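Prophage Pfl 6 Cro (Pseudomonas fluorescens, PDB 2PIJ) probably acts as a dimeric transcription factor of the Cro family, binding prophage operator DNA through a helix-turn-helix. Local coordinates at residues B[19-23]-B[49-53]. Numbering follows the deposited sequence.
Sequences LAAAL and RVEAN
Leu23, in the mt rotamer, lays the isopropyl end of its side chain along the strand backbone from Val50 to Ala52: CD2 lies 3.5 Å from Val50 O, 3.5 Å from Glu51 C and 3.9 Å from Val50 CG1, while CD1 meets Ala52 CB at 3.7 Å. The small methyl of Ala52 lets the leucine come this close to the main chain. The helix segment 19-23 crosses the extended strand 50-53 almost at right angles (95°), with axes 8.2 Å apart; in register, the CA of Ala22 lies 6.1 Å from the CA of Val50. Val50, chi1 near 180°, points toward the helix; its CG1 touches CD1 of the buried Leu19 (tp rotamer) at 3.8 Å, an apolar pair suited to the core, and its CB lies 4.2 Å from Ala22 CB, where a short alanine admits the branched valine. Leu19 and Val50 also share Ile42 of the adjacent strand. No direct hydrogen bond joins the segments, but a water donates to Ala22 O (2.9 Å) and accepts from Val50 N (3.0 Å). Glu51 points away from the helix; its OE2 forms a salt bridge with Arg49 NH1 (3.0 Å), its OE1 a hydrogen bond with Tyr45 OH. Ala52 and Asn53 pair antiparallel with a strand of the second subunit. Helix 16-23, consistent with the first helix of the helix-turn-helix, packs on the C-terminal strand of the antiparallel sheet, characteristic of the alpha+beta Cro fold, as in lambda Cro.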
ATOM      1  N   LEU B  19     -11.324 -15.924   3.216  1.00 27.84           N
ATOM      2  CA  LEU B  19     -10.816 -14.563   3.118  1.00 26.40           C
ATOM      3  C   LEU B  19     -11.920 -13.543   2.665  1.00 26.93           C
ATOM      4  O   LEU B  19     -12.049 -12.437   3.229  1.00 27.62           O
ATOM      5  CB  LEU B  19      -9.627 -14.541   2.176  1.00 25.18           C
ATOM      6  CG  LEU B  19      -8.933 -13.171   2.078  1.00 23.69           C
ATOM      7  CD1 LEU B  19      -8.401 -12.680   3.453  1.00 21.33           C
ATOM      8  CD2 LEU B  19      -7.849 -13.295   1.114  1.00 24.03           C
ATOM      9  N   ALA B  20     -12.708 -13.905   1.648  1.00 26.72           N
ATOM     10  CA  ALA B  20     -13.751 -13.026   1.109  1.00 27.77           C
ATOM     11  C   ALA B  20     -14.738 -12.668   2.203  1.00 29.53           C
ATOM     12  O   ALA B  20     -15.125 -11.502   2.362  1.00 29.27           O
ATOM     13  CB  ALA B  20     -14.474 -13.708  -0.042  1.00 28.42           C
ATOM     14  N   ALA B  21     -15.116 -13.692   2.974  1.00 31.09           N
ATOM     15  CA  ALA B  21     -16.006 -13.481   4.100  1.00 34.97           C
ATOM     16  C   ALA B  21     -15.359 -12.605   5.182  1.00 33.92           C
ATOM     17  O   ALA B  21     -16.028 -11.732   5.752  1.00 37.28           O
ATOM     18  CB  ALA B  21     -16.542 -14.838   4.688  1.00 37.75           C
ATOM     19  N   ALA B  22     -14.089 -12.839   5.495  1.00 32.50           N
ATOM     20  CA  ALA B  22     -13.426 -12.022   6.542  1.00 33.29           C
ATOM     21  C   ALA B  22     -13.129 -10.563   6.095  1.00 32.02           C
ATOM     22  O   ALA B  22     -13.066  -9.644   6.928  1.00 34.61           O
ATOM     23  CB  ALA B  22     -12.190 -12.695   7.041  1.00 32.61           C
ATOM     24  N   LEU B  23     -12.993 -10.344   4.794  1.00 29.52           N
ATOM     25  CA  LEU B  23     -12.855  -8.981   4.292  1.00 30.20           C
ATOM     26  C   LEU B  23     -14.194  -8.261   4.004  1.00 32.17           C
ATOM     27  O   LEU B  23     -14.208  -7.018   3.873  1.00 33.95           O
ATOM     28  CB  LEU B  23     -11.978  -8.971   3.052  1.00 27.15           C
ATOM     29  CG  LEU B  23     -10.507  -9.342   3.268  1.00 24.04           C
ATOM     30  CD1 LEU B  23      -9.934  -9.476   1.831  1.00 27.39           C
ATOM     31  CD2 LEU B  23      -9.695  -8.369   4.220  1.00 24.12           C
ATOM     32  N   ARG B  49      -9.679  -9.694  13.482  1.00 42.70           N
ATOM     33  CA  ARG B  49      -9.805  -8.894  12.264  1.00 38.50           C
ATOM     34  C   ARG B  49      -8.792  -9.251  11.161  1.00 36.56           C
ATOM     35  O   ARG B  49      -7.635  -9.675  11.407  1.00 37.32           O
ATOM     36  CB  ARG B  49      -9.733  -7.403  12.604  1.00 39.05           C
ATOM     37  CG  ARG B  49     -10.897  -6.906  13.505  1.00 43.80           C
ATOM     38  CD  ARG B  49     -11.275  -5.483  13.139  1.00 50.90           C
ATOM     39  NE  ARG B  49     -10.235  -4.511  13.495  0.75 58.20           N
ATOM     40  CZ  ARG B  49      -9.558  -3.756  12.630  1.00 59.85           C
ATOM     41  NH1 ARG B  49      -9.801  -3.845  11.319  1.00 54.67           N
ATOM     42  NH2 ARG B  49      -8.640  -2.899  13.090  1.00 65.07           N
ATOM     43  N   VAL B  50      -9.238  -9.059   9.919  1.00 32.68           N
ATOM     44  CA  VAL B  50      -8.384  -9.303   8.757  1.00 30.37           C
ATOM     45  C   VAL B  50      -8.562  -8.100   7.868  1.00 26.39           C
ATOM     46  O   VAL B  50      -9.692  -7.669   7.641  1.00 27.35           O
ATOM     47  CB  VAL B  50      -8.662 -10.646   8.011  1.00 32.71           C
ATOM     48  CG1 VAL B  50      -7.848 -10.729   6.687  1.00 31.28           C
ATOM     49  CG2 VAL B  50      -8.376 -11.846   8.909  1.00 38.90           C
ATOM     50  N   GLU B  51      -7.441  -7.527   7.412  1.00 25.06           N
ATOM     51  CA  GLU B  51      -7.509  -6.417   6.476  1.00 23.92           C
ATOM     52  C   GLU B  51      -6.733  -6.713   5.198  1.00 22.80           C
ATOM     53  O   GLU B  51      -5.853  -7.579   5.167  1.00 27.25           O
ATOM     54  CB  GLU B  51      -7.010  -5.100   7.067  1.00 21.18           C
ATOM     55  CG  GLU B  51      -7.796  -4.634   8.272  1.00 24.23           C
ATOM     56  CD  GLU B  51      -7.350  -3.298   8.774  1.00 26.45           C
ATOM     57  OE1 GLU B  51      -6.135  -3.064   8.865  1.00 30.08           O
ATOM     58  OE2 GLU B  51      -8.237  -2.524   9.173  1.00 37.29           O
ATOM     59  N   ALA B  52      -7.047  -5.973   4.166  1.00 22.49           N
ATOM     60  CA  ALA B  52      -6.374  -6.170   2.857  1.00 22.27           C
ATOM     61  C   ALA B  52      -6.081  -4.758   2.300  1.00 20.94           C
ATOM     62  O   ALA B  52      -6.929  -3.857   2.396  1.00 21.03           O
ATOM     63  CB  ALA B  52      -7.190  -7.047   1.867  1.00 24.85           C
ATOM     64  N   ASN B  53      -4.955  -4.655   1.602  1.00 20.56           N
ATOM     65  CA  ASN B  53      -4.454  -3.394   1.009  1.00 20.24           C
ATOM     66  C   ASN B  53      -3.687  -3.742  -0.241  1.00 21.45           C
ATOM     67  O   ASN B  53      -2.901  -4.697  -0.276  1.00 25.03           O
ATOM     68  CB  ASN B  53      -3.483  -2.672   2.000  1.00 18.81           C
ATOM     69  CG  ASN B  53      -4.193  -2.109   3.204  1.00 21.69           C
ATOM     70  OD1 ASN B  53      -4.908  -1.106   3.090  1.00 24.05           O
ATOM     71  ND2 ASN B  53      -3.922  -2.685   4.379  1.00 19.68           N
TER
HETATM   72  O   HOH W   1     -12.207  -8.800   9.608  1.00 47.76           O